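TRAP-type C4-dicarboxylate:H+ symport system substrate-binding component DctP (Shewanella oneidensis, PDB 4MX6) probably captures C4-dicarboxylates such as succinate in the periplasm and delivers them to a TRAP-type transporter for proton-coupled uptake. Local coordinates at residues L151-N156 and D245-T250; I39-V44 and F97-L102; T109-V114 and G136-N141; G52-K57 and E272-G277; N219-T224 and E283-D288. All blocks are in the same frame, centred on the assembly; numbering follows the deposited sequence. Where two conformers were deposited one is given.

Interaction 1 (L151-N156 and D245-T250); sequences LGYLHN and DYMVVT
Asn-156 ND2 donates to Tyr-246 OH at 2.9 Å, the hydroxyl lying almost in the amide plane while that plane is turned 57° from the phenol ring. The same hydroxyl is hydrogen-bonded to succinate, so a phenylalanine here would probably leave both the Asn-156 amide and the ligand without one polar partner. With CG anti to the backbone N (chi1 172°), Leu-154 sets that carbon against Tyr-246 CD2, and its own CD2 lies 3.8 Å from the same atom. These groups sit on strands 148-158 and 243-251, which pair antiparallel; as in related solute-binding proteins, such strands probably run through the hinge between the two lobes. Leu-154 and Tyr-246 form a hydrogen-bonded pair, with Tyr-246 N to Leu-154 O at 2.8 Å. Farther along, Leu-151 and Gly-152 both face Val-248 in a classic beta bulge, where Leu-151 N reaches Val-248 O at 2.8 Å. Met-247 CE meets Tyr-153 CE1 on the other face of the sheet. Asp-245 OD1, approached from above its carboxylate plane, accepts from Asn-156 N at 3.0 Å. In the next shell, Thr-220 OG1 bonds to Asn-156 OD1, Gln-131 to Asp-245 OD2, and Lys-51 makes a cation-pi contact with the Tyr-246 ring.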
# COMPACT_ATOMS: atom_id res chain seq x y z
N LEU A 151 -4.33 13.28 4.35
CA LEU A 151 -3.69 13.77 5.56
C LEU A 151 -2.21 13.43 5.66
O LEU A 151 -1.48 14.12 6.35
CB LEU A 151 -4.45 13.24 6.78
CG LEU A 151 -5.87 13.79 6.89
CD1 LEU A 151 -6.59 13.15 8.05
CD2 LEU A 151 -5.84 15.31 7.04
N GLY A 152 -1.75 12.40 4.97
CA GLY A 152 -0.35 12.06 4.98
C GLY A 152 -0.11 10.75 4.23
O GLY A 152 -1.05 10.05 3.88
N TYR A 153 1.16 10.46 4.00
CA TYR A 153 1.61 9.20 3.42
C TYR A 153 2.15 8.32 4.55
O TYR A 153 2.87 8.79 5.43
CB TYR A 153 2.72 9.43 2.41
CG TYR A 153 2.28 10.11 1.13
CD1 TYR A 153 1.58 9.41 0.16
CD2 TYR A 153 2.60 11.44 0.88
CE1 TYR A 153 1.22 10.01 -1.02
CE2 TYR A 153 2.22 12.05 -0.31
CZ TYR A 153 1.52 11.33 -1.25
OH TYR A 153 1.14 11.89 -2.45
N LEU A 154 1.85 7.03 4.49
CA LEU A 154 2.37 6.05 5.43
C LEU A 154 3.04 4.94 4.62
O LEU A 154 2.44 4.41 3.68
CB LEU A 154 1.23 5.49 6.29
CG LEU A 154 1.60 4.33 7.21
CD1 LEU A 154 2.59 4.74 8.28
CD2 LEU A 154 0.34 3.76 7.85
N HIS A 155 4.26 4.61 4.98
CA HIS A 155 4.99 3.57 4.26
C HIS A 155 4.60 2.15 4.63
O HIS A 155 4.24 1.86 5.77
CB HIS A 155 6.49 3.71 4.51
CG HIS A 155 7.04 5.01 4.03
ND1 HIS A 155 7.98 5.77 4.69
CD2 HIS A 155 6.75 5.68 2.90
CE1 HIS A 155 8.24 6.86 3.97
NE2 HIS A 155 7.49 6.83 2.89
N ASN A 156 4.74 1.25 3.65
CA ASN A 156 4.87 -0.17 3.95
C ASN A 156 6.23 -0.65 3.45
O ASN A 156 7.14 -0.85 4.26
CB ASN A 156 3.70 -0.99 3.42
CG ASN A 156 3.73 -2.41 3.96
OD1 ASN A 156 4.81 -3.01 4.09
ND2 ASN A 156 2.57 -2.94 4.30
N ASP A 245 2.58 1.64 -0.59
CA ASP A 245 2.46 2.68 0.42
C ASP A 245 0.99 3.07 0.53
O ASP A 245 0.16 2.65 -0.28
CB ASP A 245 3.30 3.93 0.06
CG ASP A 245 4.64 4.00 0.77
OD1 ASP A 245 5.17 2.96 1.20
OD2 ASP A 245 5.13 5.14 0.91
N TYR A 246 0.68 3.88 1.54
CA TYR A 246 -0.68 4.28 1.84
C TYR A 246 -0.87 5.79 1.82
O TYR A 246 0.06 6.53 2.12
CB TYR A 246 -1.06 3.79 3.23
CG TYR A 246 -0.74 2.35 3.51
CD1 TYR A 246 -1.36 1.34 2.80
CD2 TYR A 246 0.18 2.00 4.48
CE1 TYR A 246 -1.09 0.00 3.06
CE2 TYR A 246 0.43 0.67 4.78
CZ TYR A 246 -0.20 -0.32 4.07
OH TYR A 246 0.02 -1.64 4.41
N MET A 247 -2.10 6.22 1.56
CA MET A 247 -2.52 7.58 1.93
C MET A 247 -3.51 7.48 3.08
O MET A 247 -4.52 6.80 2.96
CB MET A 247 -3.14 8.34 0.75
CG MET A 247 -3.29 9.81 1.07
SD MET A 247 -4.05 10.81 -0.24
CE MET A 247 -2.80 10.65 -1.52
N VAL A 248 -3.20 8.14 4.19
CA VAL A 248 -4.13 8.26 5.30
C VAL A 248 -5.12 9.37 4.94
O VAL A 248 -4.72 10.50 4.63
CB VAL A 248 -3.39 8.58 6.61
CG1 VAL A 248 -4.38 8.67 7.77
CG2 VAL A 248 -2.29 7.55 6.89
N VAL A 249 -6.40 9.02 4.93
CA VAL A 249 -7.45 9.94 4.50
C VAL A 249 -8.62 9.99 5.47
O VAL A 249 -8.86 9.06 6.24
CB VAL A 249 -8.01 9.56 3.10
CG1 VAL A 249 -6.92 9.66 2.03
CG2 VAL A 249 -8.59 8.17 3.09
N THR A 250 -9.34 11.10 5.40
CA THR A 250 -10.62 11.25 6.07
C THR A 250 -11.62 11.85 5.08
O THR A 250 -11.27 12.13 3.93
CB THR A 250 -10.50 12.12 7.35
OG1 THR A 250 -11.73 12.11 8.08
CG2 THR A 250 -10.15 13.56 7.05

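Interaction 2 (I39-V44 and F97-L102); sequences IKFSHV and FVAPSL
Phe-41 and Phe-97 join strand 37-42 to the segment 97-102 through a single backbone bridge, adding to the edge of the strand that pairs in parallel with 70-75 in this alpha/beta binding-protein lobe. The polar part is confined to the main chain. Phe-97 N donates to Lys-40 O at 3.1 Å, and Phe-97 O takes Ser-42 N at 3.3 Å, so one residue is bonded to both neighbours of Phe-41, the pattern of a parallel bridge. A CA-H...O contact from Phe-41 to that same Phe-97 O reinforces it.

The apolar part is carried by the two phenylalanines and Ile-39. Phe-97 CB sits over one face of the Phe-41 ring in a CH-pi contact, 3.9 Å from the ring centroid and 19° off its normal, and the two side chains cross at about a right angle. The edge of the Phe-97 ring receives Ile-39 CG2 in plane, 3.4 Å from CE2. Phe-41 CZ also approaches Ala-99 CB, at 4.3 Å. Outside the two segments, Phe-58 meets the Phe-97 ring edge-to-face, and Lys-51, a succinate-binding residue, bonds through NZ to Ala-99 O.

Past the bridge the backbones diverge, and one water spans them, donating to Ser-42 O at 2.8 Å and accepting from Ala-99 N at 2.9 Å.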
# COMPACT_ATOMS: atom_id res chain seq x y z
N ILE A 39 -14.32 8.01 17.13
CA ILE A 39 -13.66 8.07 15.85
C ILE A 39 -13.30 6.64 15.45
O ILE A 39 -12.61 5.95 16.19
CB ILE A 39 -12.36 8.89 15.96
CG1 ILE A 39 -12.66 10.36 16.25
CG2 ILE A 39 -11.55 8.77 14.70
CD1 ILE A 39 -11.42 11.16 16.59
N LYS A 40 -13.81 6.17 14.31
CA LYS A 40 -13.50 4.82 13.84
C LYS A 40 -12.41 4.85 12.77
O LYS A 40 -12.45 5.69 11.87
CB LYS A 40 -14.75 4.16 13.27
CG LYS A 40 -15.86 4.00 14.28
CD LYS A 40 -17.06 3.24 13.70
CE LYS A 40 -18.24 3.29 14.66
NZ LYS A 40 -19.36 2.45 14.20
N PHE A 41 -11.45 3.93 12.91
CA PHE A 41 -10.33 3.78 11.97
C PHE A 41 -10.35 2.31 11.56
O PHE A 41 -10.11 1.43 12.39
CB PHE A 41 -9.02 4.12 12.68
CG PHE A 41 -7.83 4.31 11.76
CD1 PHE A 41 -7.62 3.55 10.62
CD2 PHE A 41 -6.89 5.27 12.07
CE1 PHE A 41 -6.51 3.77 9.82
CE2 PHE A 41 -5.79 5.48 11.27
CZ PHE A 41 -5.60 4.71 10.15
N SER A 42 -10.67 2.03 10.30
CA SER A 42 -10.65 0.65 9.83
C SER A 42 -9.52 0.43 8.85
O SER A 42 -9.12 1.35 8.14
CB SER A 42 -12.00 0.26 9.20
OG SER A 42 -12.31 1.00 8.03
N HIS A 43 -9.03 -0.80 8.80
CA HIS A 43 -8.04 -1.19 7.82
C HIS A 43 -8.07 -2.70 7.59
O HIS A 43 -8.81 -3.44 8.27
CB HIS A 43 -6.65 -0.67 8.22
CG HIS A 43 -6.09 -1.29 9.46
ND1 HIS A 43 -5.51 -2.54 9.45
CD2 HIS A 43 -5.99 -0.83 10.73
CE1 HIS A 43 -5.08 -2.82 10.67
NE2 HIS A 43 -5.36 -1.80 11.46
N VAL A 44 -7.26 -3.15 6.63
CA VAL A 44 -7.32 -4.53 6.15
C VAL A 44 -6.14 -5.39 6.58
O VAL A 44 -6.09 -6.56 6.23
CB VAL A 44 -7.46 -4.58 4.60
CG1 VAL A 44 -8.66 -3.77 4.18
CG2 VAL A 44 -6.19 -4.11 3.89
N PHE A 97 -11.46 7.44 9.55
CA PHE A 97 -10.12 7.34 8.97
C PHE A 97 -9.93 5.98 8.34
O PHE A 97 -10.29 4.97 8.93
CB PHE A 97 -9.02 7.57 10.03
CG PHE A 97 -9.03 8.95 10.62
CD1 PHE A 97 -8.37 10.00 10.02
CD2 PHE A 97 -9.76 9.21 11.77
CE1 PHE A 97 -8.41 11.28 10.57
CE2 PHE A 97 -9.81 10.49 12.30
CZ PHE A 97 -9.14 11.50 11.70
N VAL A 98 -9.35 5.98 7.14
CA VAL A 98 -8.86 4.77 6.50
C VAL A 98 -7.49 5.10 5.90
O VAL A 98 -7.11 6.27 5.80
CB VAL A 98 -9.84 4.22 5.43
CG1 VAL A 98 -11.13 3.75 6.10
CG2 VAL A 98 -10.14 5.26 4.35
N ALA A 99 -6.74 4.07 5.51
CA ALA A 99 -5.41 4.28 4.94
C ALA A 99 -5.15 3.24 3.84
O ALA A 99 -4.32 2.33 3.99
CB ALA A 99 -4.34 4.25 6.02
N PRO A 100 -5.88 3.37 2.72
CA PRO A 100 -5.71 2.42 1.62
C PRO A 100 -4.36 2.56 0.94
O PRO A 100 -3.78 3.65 0.88
CB PRO A 100 -6.82 2.82 0.62
CG PRO A 100 -7.73 3.76 1.38
CD PRO A 100 -6.83 4.44 2.37
N SER A 101 -3.92 1.46 0.35
CA SER A 101 -2.86 1.52 -0.63
C SER A 101 -3.14 2.62 -1.65
O SER A 101 -4.27 2.79 -2.10
CB SER A 101 -2.80 0.19 -1.36
OG SER A 101 -1.92 0.28 -2.47
N LEU A 102 -2.06 3.28 -2.08
CA LEU A 102 -2.12 4.28 -3.13
C LEU A 102 -2.70 3.72 -4.42
O LEU A 102 -3.14 4.49 -5.27
CB LEU A 102 -0.73 4.90 -3.35
CG LEU A 102 -0.21 5.67 -2.13
CD1 LEU A 102 1.28 5.90 -2.20
CD2 LEU A 102 -0.93 7.01 -1.99
O HOH W 1 -7.88 1.40 5.63

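Interaction 3 (T109-V114 and G136-N141); sequences TKRLQV and GQALLN
Leu-112 and Leu-139 mark the nearest approach of the two backbones, their CA atoms 7.0 Å apart. Residues 111-114 have helical torsions but lack the regular bonds of a helix, and lie against residues 136-141, on and just after the short helix 134-139. An ST turn leads into them, Thr-109 OG1 accepting from Arg-111 N at 3.0 Å. The main chains exchange no hydrogen bond, and the contact is left to side chains.

Leu-139 carries most of the contact. Its CD2 branch presses on Arg-111 CB at 3.5 Å, while its CB lies 3.9 Å from Leu-112 CD2, these two leucines sliding past each other in opposite directions. Its other branch, CD1, comes near Val-114 CG1. Arg-111 bends at chi3 (59°), which brings NE round to within 3.8 Å of Leu-139 CD2, and the guanidinium continues toward Ala-138. There a water accepts from Arg-111 NH1 at 2.9 Å and donates to Ala-138 O at 2.8 Å; that carbonyl also receives Asn-141 N. Inward, Leu-139 rests on Tyr-153 and Leu-112 on Met-247, which ties this corner to the central pair of strands.

The chemistry is therefore divided: methyl groups fill the inner side, whereas the charged end of Arg-111 stays on the exposed side and reaches the helix through water, an arrangement likely to hold the aliphatic part of the arginine more firmly than its charge.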
# COMPACT_ATOMS: atom_id res chain seq x y z
N THR A 109 -9.57 9.39 -8.40
CA THR A 109 -8.58 10.13 -9.19
C THR A 109 -7.75 9.14 -9.99
O THR A 109 -7.61 8.00 -9.58
CB THR A 109 -7.63 11.00 -8.32
OG1 THR A 109 -6.73 11.72 -9.16
CG2 THR A 109 -6.81 10.16 -7.35
N LYS A 110 -7.21 9.59 -11.12
CA LYS A 110 -6.25 8.78 -11.87
C LYS A 110 -4.81 9.22 -11.58
O LYS A 110 -3.85 8.62 -12.06
CB LYS A 110 -6.51 8.90 -13.37
CG LYS A 110 -7.90 8.45 -13.79
CD LYS A 110 -8.13 6.98 -13.54
CE LYS A 110 -9.52 6.59 -14.01
NZ LYS A 110 -9.62 5.15 -14.33
N ARG A 111 -4.65 10.27 -10.79
CA ARG A 111 -3.33 10.85 -10.59
C ARG A 111 -2.41 9.97 -9.73
O ARG A 111 -1.18 9.97 -9.93
CB ARG A 111 -3.45 12.24 -9.98
CG ARG A 111 -4.02 13.27 -10.97
CD ARG A 111 -4.35 14.60 -10.28
NE ARG A 111 -3.18 15.19 -9.65
CZ ARG A 111 -3.23 16.24 -8.82
NH1 ARG A 111 -4.39 16.78 -8.51
NH2 ARG A 111 -2.11 16.71 -8.28
N LEU A 112 -2.98 9.20 -8.80
CA LEU A 112 -2.17 8.38 -7.90
C LEU A 112 -1.61 7.13 -8.58
O LEU A 112 -0.76 6.45 -8.01
CB LEU A 112 -2.95 8.02 -6.63
CG LEU A 112 -3.21 9.24 -5.73
CD1 LEU A 112 -4.25 8.93 -4.67
CD2 LEU A 112 -1.92 9.70 -5.08
N GLN A 113 -2.07 6.86 -9.81
CA GLN A 113 -1.58 5.74 -10.60
C GLN A 113 -0.06 5.76 -10.76
O GLN A 113 0.56 4.72 -10.96
CB GLN A 113 -2.25 5.72 -11.98
CG GLN A 113 -3.69 5.29 -11.91
CD GLN A 113 -4.33 5.13 -13.27
OE1 GLN A 113 -5.03 4.14 -13.51
NE2 GLN A 113 -4.11 6.08 -14.17
N VAL A 114 0.54 6.95 -10.70
CA VAL A 114 1.98 7.07 -10.80
C VAL A 114 2.69 6.14 -9.81
O VAL A 114 3.72 5.55 -10.14
CB VAL A 114 2.45 8.53 -10.64
CG1 VAL A 114 2.12 9.10 -9.26
CG2 VAL A 114 3.94 8.65 -10.94
N GLY A 136 4.32 15.27 -4.98
CA GLY A 136 3.79 14.36 -3.98
C GLY A 136 2.85 15.05 -3.02
O GLY A 136 1.81 14.50 -2.64
N GLN A 137 3.21 16.25 -2.60
CA GLN A 137 2.36 16.96 -1.66
C GLN A 137 1.04 17.35 -2.32
O GLN A 137 -0.02 17.26 -1.71
CB GLN A 137 3.08 18.17 -1.06
CG GLN A 137 4.21 17.77 -0.12
CD GLN A 137 3.66 17.10 1.12
OE1 GLN A 137 3.04 17.74 1.96
NE2 GLN A 137 3.88 15.80 1.23
N ALA A 138 1.11 17.78 -3.57
CA ALA A 138 -0.11 18.14 -4.29
C ALA A 138 -1.05 16.93 -4.42
O ALA A 138 -2.27 17.10 -4.38
CB ALA A 138 0.23 18.72 -5.66
N LEU A 139 -0.50 15.74 -4.56
CA LEU A 139 -1.32 14.54 -4.71
C LEU A 139 -2.18 14.27 -3.47
O LEU A 139 -3.22 13.62 -3.58
CB LEU A 139 -0.44 13.33 -5.05
CG LEU A 139 0.03 13.27 -6.51
CD1 LEU A 139 1.14 12.30 -6.71
CD2 LEU A 139 -1.12 12.90 -7.43
N LEU A 140 -1.79 14.79 -2.31
CA LEU A 140 -2.61 14.62 -1.10
C LEU A 140 -3.97 15.30 -1.26
O LEU A 140 -4.94 14.93 -0.57
CB LEU A 140 -1.90 15.17 0.14
CG LEU A 140 -0.70 14.36 0.62
CD1 LEU A 140 0.13 15.12 1.63
CD2 LEU A 140 -1.14 13.03 1.20
N ASN A 141 -4.05 16.29 -2.14
CA ASN A 141 -5.29 17.03 -2.36
C ASN A 141 -6.00 16.63 -3.64
O ASN A 141 -6.96 17.29 -4.04
CB ASN A 141 -5.01 18.54 -2.37
CG ASN A 141 -4.46 19.03 -1.05
OD1 ASN A 141 -4.82 18.51 0.00
ND2 ASN A 141 -3.60 20.04 -1.11
O HOH W 2 -4.12 18.31 -6.10

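Interaction 4 (G52-K57 and E272-G277); sequences GQMALK and ESIALG
Met-54 and Gly-277 bring helices 50-65 and 260-295 together, their CA atoms only 4.6 Å apart. The two helical segments run nearly antiparallel, at 151°, and their axes approach to 8.2 Å. Gly-277 has no side chain, and Met-54 CB can lie directly against its backbone, 4.2 Å from CA. One turn back along the second helix, Met-54 CG rests on Ser-273 O at 3.5 Å, a carbonyl already engaged by Gly-277 N within its own helix. CG stands anti to the backbone N (chi1 173°), and a bend at chi2 (-92°) then turns the sulfur aside. The terminal CE reaches Ile-274 CG1 at 4.0 Å, the two side chains lying alongside one another and pointing the same way. This is the tight, buried part of the interface.

Toward solvent the residues are only partly covered, though still in touch. Lys-57 and Leu-276 cross at about a right angle, and Leu-276 CD2 touches the lysine's aliphatic carbons, closest at CG, 3.6 Å away. The ammonium group leads away from the contact, and NZ remains 6.5 Å from Glu-272 OE1, whose salt bridge is with Arg-65. An alanine in place of Lys-57 would probably open a gap over Leu-276 CD2, where CG, CD and CE now lie.

On the inner side the pair is laid against strands: Met-54 packs on Phe-41 of strand 37-42, and both Met-54 and Ile-274 meet Val-248 of strand 243-251.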
# COMPACT_ATOMS: atom_id res chain seq x y z
N GLY A 52 -1.04 -1.32 11.14
CA GLY A 52 -1.70 -1.73 12.38
C GLY A 52 -1.20 -0.94 13.58
O GLY A 52 -1.98 -0.54 14.47
N GLN A 53 0.11 -0.75 13.64
CA GLN A 53 0.73 -0.02 14.73
C GLN A 53 0.48 1.49 14.64
O GLN A 53 0.29 2.15 15.66
CB GLN A 53 2.22 -0.32 14.80
CG GLN A 53 2.53 -1.77 15.17
CD GLN A 53 1.98 -2.14 16.52
OE1 GLN A 53 2.48 -1.68 17.54
NE2 GLN A 53 0.95 -2.97 16.52
N MET A 54 0.49 2.05 13.43
CA MET A 54 0.14 3.46 13.24
C MET A 54 -1.26 3.72 13.79
O MET A 54 -1.48 4.70 14.51
CB MET A 54 0.24 3.84 11.76
CG MET A 54 -0.27 5.24 11.44
SD MET A 54 -2.01 5.23 11.00
CE MET A 54 -2.35 6.98 10.99
N ALA A 55 -2.22 2.85 13.47
CA ALA A 55 -3.60 3.08 13.90
C ALA A 55 -3.70 3.02 15.43
O ALA A 55 -4.40 3.84 16.04
CB ALA A 55 -4.52 2.06 13.24
N LEU A 56 -3.03 2.04 16.05
CA LEU A 56 -3.06 1.94 17.52
C LEU A 56 -2.33 3.10 18.18
O LEU A 56 -2.76 3.57 19.23
CB LEU A 56 -2.47 0.60 17.96
CG LEU A 56 -3.36 -0.62 17.72
CD1 LEU A 56 -2.64 -1.88 18.15
CD2 LEU A 56 -4.71 -0.51 18.43
N LYS A 57 -1.24 3.57 17.60
CA LYS A 57 -0.55 4.73 18.16
C LYS A 57 -1.46 5.96 18.12
O LYS A 57 -1.52 6.74 19.07
CB LYS A 57 0.76 4.99 17.41
CG LYS A 57 1.58 6.16 17.96
CD LYS A 57 2.03 5.93 19.40
CE LYS A 57 3.03 6.98 19.85
NZ LYS A 57 3.53 6.72 21.21
N GLU A 272 2.24 12.24 14.25
CA GLU A 272 3.18 11.49 15.08
C GLU A 272 3.01 9.98 14.90
O GLU A 272 3.98 9.23 14.89
CB GLU A 272 3.02 11.89 16.54
CG GLU A 272 3.50 13.28 16.82
CD GLU A 272 3.23 13.70 18.25
OE1 GLU A 272 3.42 12.85 19.16
OE2 GLU A 272 2.83 14.87 18.47
N SER A 273 1.77 9.55 14.73
CA SER A 273 1.49 8.14 14.52
C SER A 273 2.07 7.65 13.18
O SER A 273 2.58 6.54 13.08
CB SER A 273 -0.02 7.92 14.57
OG SER A 273 -0.54 8.29 15.84
N ILE A 274 1.98 8.50 12.16
CA ILE A 274 2.55 8.19 10.85
C ILE A 274 4.07 8.07 10.96
O ILE A 274 4.68 7.16 10.39
CB ILE A 274 2.13 9.24 9.80
CG1 ILE A 274 0.66 9.05 9.45
CG2 ILE A 274 3.03 9.13 8.56
CD1 ILE A 274 0.07 10.13 8.55
N ALA A 275 4.71 8.98 11.70
CA ALA A 275 6.15 8.89 11.88
C ALA A 275 6.54 7.56 12.53
O ALA A 275 7.50 6.91 12.12
CB ALA A 275 6.68 10.08 12.69
N LEU A 276 5.79 7.16 13.55
CA LEU A 276 6.06 5.89 14.19
C LEU A 276 5.82 4.74 13.21
O LEU A 276 6.63 3.81 13.11
CB LEU A 276 5.21 5.72 15.46
CG LEU A 276 5.46 4.39 16.18
CD1 LEU A 276 6.92 4.22 16.56
CD2 LEU A 276 4.61 4.28 17.41
N GLY A 277 4.71 4.78 12.48
CA GLY A 277 4.42 3.74 11.51
C GLY A 277 5.50 3.60 10.46
O GLY A 277 5.82 2.48 10.06

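Interaction 5 (N219-T224 and E283-D288); sequences NTWSNT and EKDNED
Trp-221 holds CG beside its backbone N (chi1 -62°), whereas Asp-285 sends CG anti to its own (chi1 -166°), and the indole and the carboxylate meet between the two helices. The approach is at the edge of the indole: Asp-285 OD1 lies 3.4 Å from Trp-221 CD1, close to the ring plane, with the carboxylate turned 65° from it.

No direct hydrogen bond joins the segments, and waters do the joining instead. One accepts from Trp-221 NE1 at 3.0 Å and donates to Asp-285 OD2. A second accepts from Ser-222 N at 2.9 Å and donates to Asp-285 OD1, so each oxygen of this carboxylate receives a water. A third accepts from Ser-222 OG at 2.7 Å and donates to Asp-288 OD2 at 2.7 Å. That oxygen also packs against Ser-222 CA, 3.3 Å away, while Asp-288 CB lies near Trp-221 O. Two acidic groups thus stand beside the first turn of helix 221-226, where the helix dipole would probably favour their negative charge.

The same turn is prepared from its start. Thr-220 is the N-cap, accepting a weak bond from Asn-223 N. Asn-219 OD1 takes two donors, Thr-220 N and Asn-223 ND2, which steadies both asparagine side chains. Their ND2 atoms each hydrogen-bond to succinate, so the helix start that helix 260-295 meets through water is part of the dicarboxylate site of this TRAP binding protein.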
# COMPACT_ATOMS: atom_id res chain seq x y z
N ASN A 219 3.73 -8.52 -2.86
CA ASN A 219 3.51 -7.84 -1.58
C ASN A 219 4.82 -7.62 -0.84
O ASN A 219 5.87 -8.12 -1.23
CB ASN A 219 2.49 -8.59 -0.70
CG ASN A 219 1.45 -7.64 -0.16
OD1 ASN A 219 1.80 -6.65 0.49
ND2 ASN A 219 0.20 -7.86 -0.52
N THR A 220 4.74 -6.86 0.24
CA THR A 220 5.90 -6.56 1.04
C THR A 220 6.20 -7.72 1.99
O THR A 220 5.34 -8.57 2.26
CB THR A 220 5.69 -5.29 1.88
OG1 THR A 220 4.67 -5.57 2.84
CG2 THR A 220 5.28 -4.11 0.99
N TRP A 221 7.41 -7.75 2.53
CA TRP A 221 7.76 -8.76 3.52
C TRP A 221 6.76 -8.76 4.69
O TRP A 221 6.40 -9.81 5.18
CB TRP A 221 9.18 -8.60 4.07
CG TRP A 221 10.25 -8.74 3.04
CD1 TRP A 221 11.07 -7.75 2.60
CD2 TRP A 221 10.64 -9.92 2.32
NE1 TRP A 221 11.93 -8.22 1.66
CE2 TRP A 221 11.69 -9.55 1.46
CE3 TRP A 221 10.20 -11.25 2.32
CZ2 TRP A 221 12.31 -10.45 0.61
CZ3 TRP A 221 10.84 -12.14 1.47
CH2 TRP A 221 11.88 -11.73 0.64
N SER A 222 6.36 -7.57 5.14
CA SER A 222 5.47 -7.48 6.30
C SER A 222 4.13 -8.14 6.04
O SER A 222 3.64 -8.88 6.90
CB SER A 222 5.26 -6.02 6.70
OG SER A 222 4.13 -5.89 7.56
N ASN A 223 3.51 -7.88 4.90
CA ASN A 223 2.25 -8.56 4.59
C ASN A 223 2.44 -10.06 4.32
O ASN A 223 1.62 -10.89 4.73
CB ASN A 223 1.54 -7.89 3.42
CG ASN A 223 0.71 -6.69 3.85
OD1 ASN A 223 0.25 -6.60 5.00
ND2 ASN A 223 0.48 -5.79 2.92
N THR A 224 3.53 -10.41 3.65
CA THR A 224 3.81 -11.79 3.30
C THR A 224 3.94 -12.62 4.58
O THR A 224 3.43 -13.75 4.66
CB THR A 224 5.07 -11.88 2.43
OG1 THR A 224 4.88 -11.14 1.23
CG2 THR A 224 5.42 -13.31 2.06
N GLU A 283 11.56 -1.26 10.03
CA GLU A 283 11.98 -2.33 10.92
C GLU A 283 11.39 -3.68 10.49
O GLU A 283 12.10 -4.68 10.43
CB GLU A 283 11.57 -2.01 12.35
CG GLU A 283 12.33 -0.84 12.92
CD GLU A 283 11.76 -0.29 14.22
OE1 GLU A 283 10.60 -0.59 14.55
OE2 GLU A 283 12.49 0.45 14.91
N LYS A 284 10.10 -3.70 10.17
CA LYS A 284 9.42 -4.94 9.80
C LYS A 284 9.90 -5.46 8.45
O LYS A 284 9.94 -6.66 8.24
CB LYS A 284 7.90 -4.75 9.79
CG LYS A 284 7.32 -4.58 11.17
CD LYS A 284 7.52 -5.83 12.00
CE LYS A 284 6.83 -5.73 13.32
NZ LYS A 284 7.11 -6.92 14.17
N ASP A 285 10.30 -4.58 7.55
CA ASP A 285 10.77 -5.05 6.27
C ASP A 285 11.97 -5.96 6.48
O ASP A 285 12.08 -7.02 5.85
CB ASP A 285 11.10 -3.87 5.40
CG ASP A 285 11.27 -4.28 3.98
OD1 ASP A 285 10.25 -4.52 3.31
OD2 ASP A 285 12.44 -4.42 3.57
N ASN A 286 12.89 -5.58 7.37
CA ASN A 286 14.04 -6.42 7.70
C ASN A 286 13.69 -7.61 8.60
O ASN A 286 14.11 -8.74 8.32
CB ASN A 286 15.14 -5.56 8.33
CG ASN A 286 15.91 -4.74 7.29
OD1 ASN A 286 16.04 -5.13 6.12
ND2 ASN A 286 16.44 -3.59 7.71
N GLU A 287 12.92 -7.38 9.66
CA GLU A 287 12.58 -8.44 10.60
C GLU A 287 11.80 -9.56 9.94
O GLU A 287 12.07 -10.74 10.16
CB GLU A 287 11.78 -7.90 11.79
CG GLU A 287 11.37 -8.98 12.80
CD GLU A 287 10.43 -8.50 13.91
OE1 GLU A 287 9.97 -7.33 13.87
OE2 GLU A 287 10.13 -9.32 14.82
N ASP A 288 10.80 -9.20 9.14
CA ASP A 288 9.88 -10.18 8.60
C ASP A 288 10.50 -10.96 7.45
O ASP A 288 10.20 -12.14 7.29
CB ASP A 288 8.55 -9.52 8.20
CG ASP A 288 7.71 -9.13 9.40
OD1 ASP A 288 8.14 -9.42 10.56
OD2 ASP A 288 6.63 -8.56 9.19
O HOH W 3 13.73 -5.81 1.55
O HOH W 4 7.80 -5.16 4.59
O HOH W 5 4.77 -6.73 10.00

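In the fold
Interaction 1 occupies the middle of the chain's fold, and the other four all touch it. Interaction 2 lies with its centre about 9 Å away and joins strand 243-251 through backbone bonds, Asp-245 with Leu-102 and Val-249 with Val-98. Interaction 3, about 12 Å away, covers one face of the strand pair, and interaction 4, about 11 Å away, lies against the other. Interaction 5 sits about 17 Å off and shares helix 260-295 with interaction 4. Along the chain interactions 2, 3 and 1 close in turn, while interaction 4 spans interactions 1 and 3 and crosses 2 and 5. Succinate-binding residues belong to interactions 1 and 5, linked by Asn-156 and Thr-220.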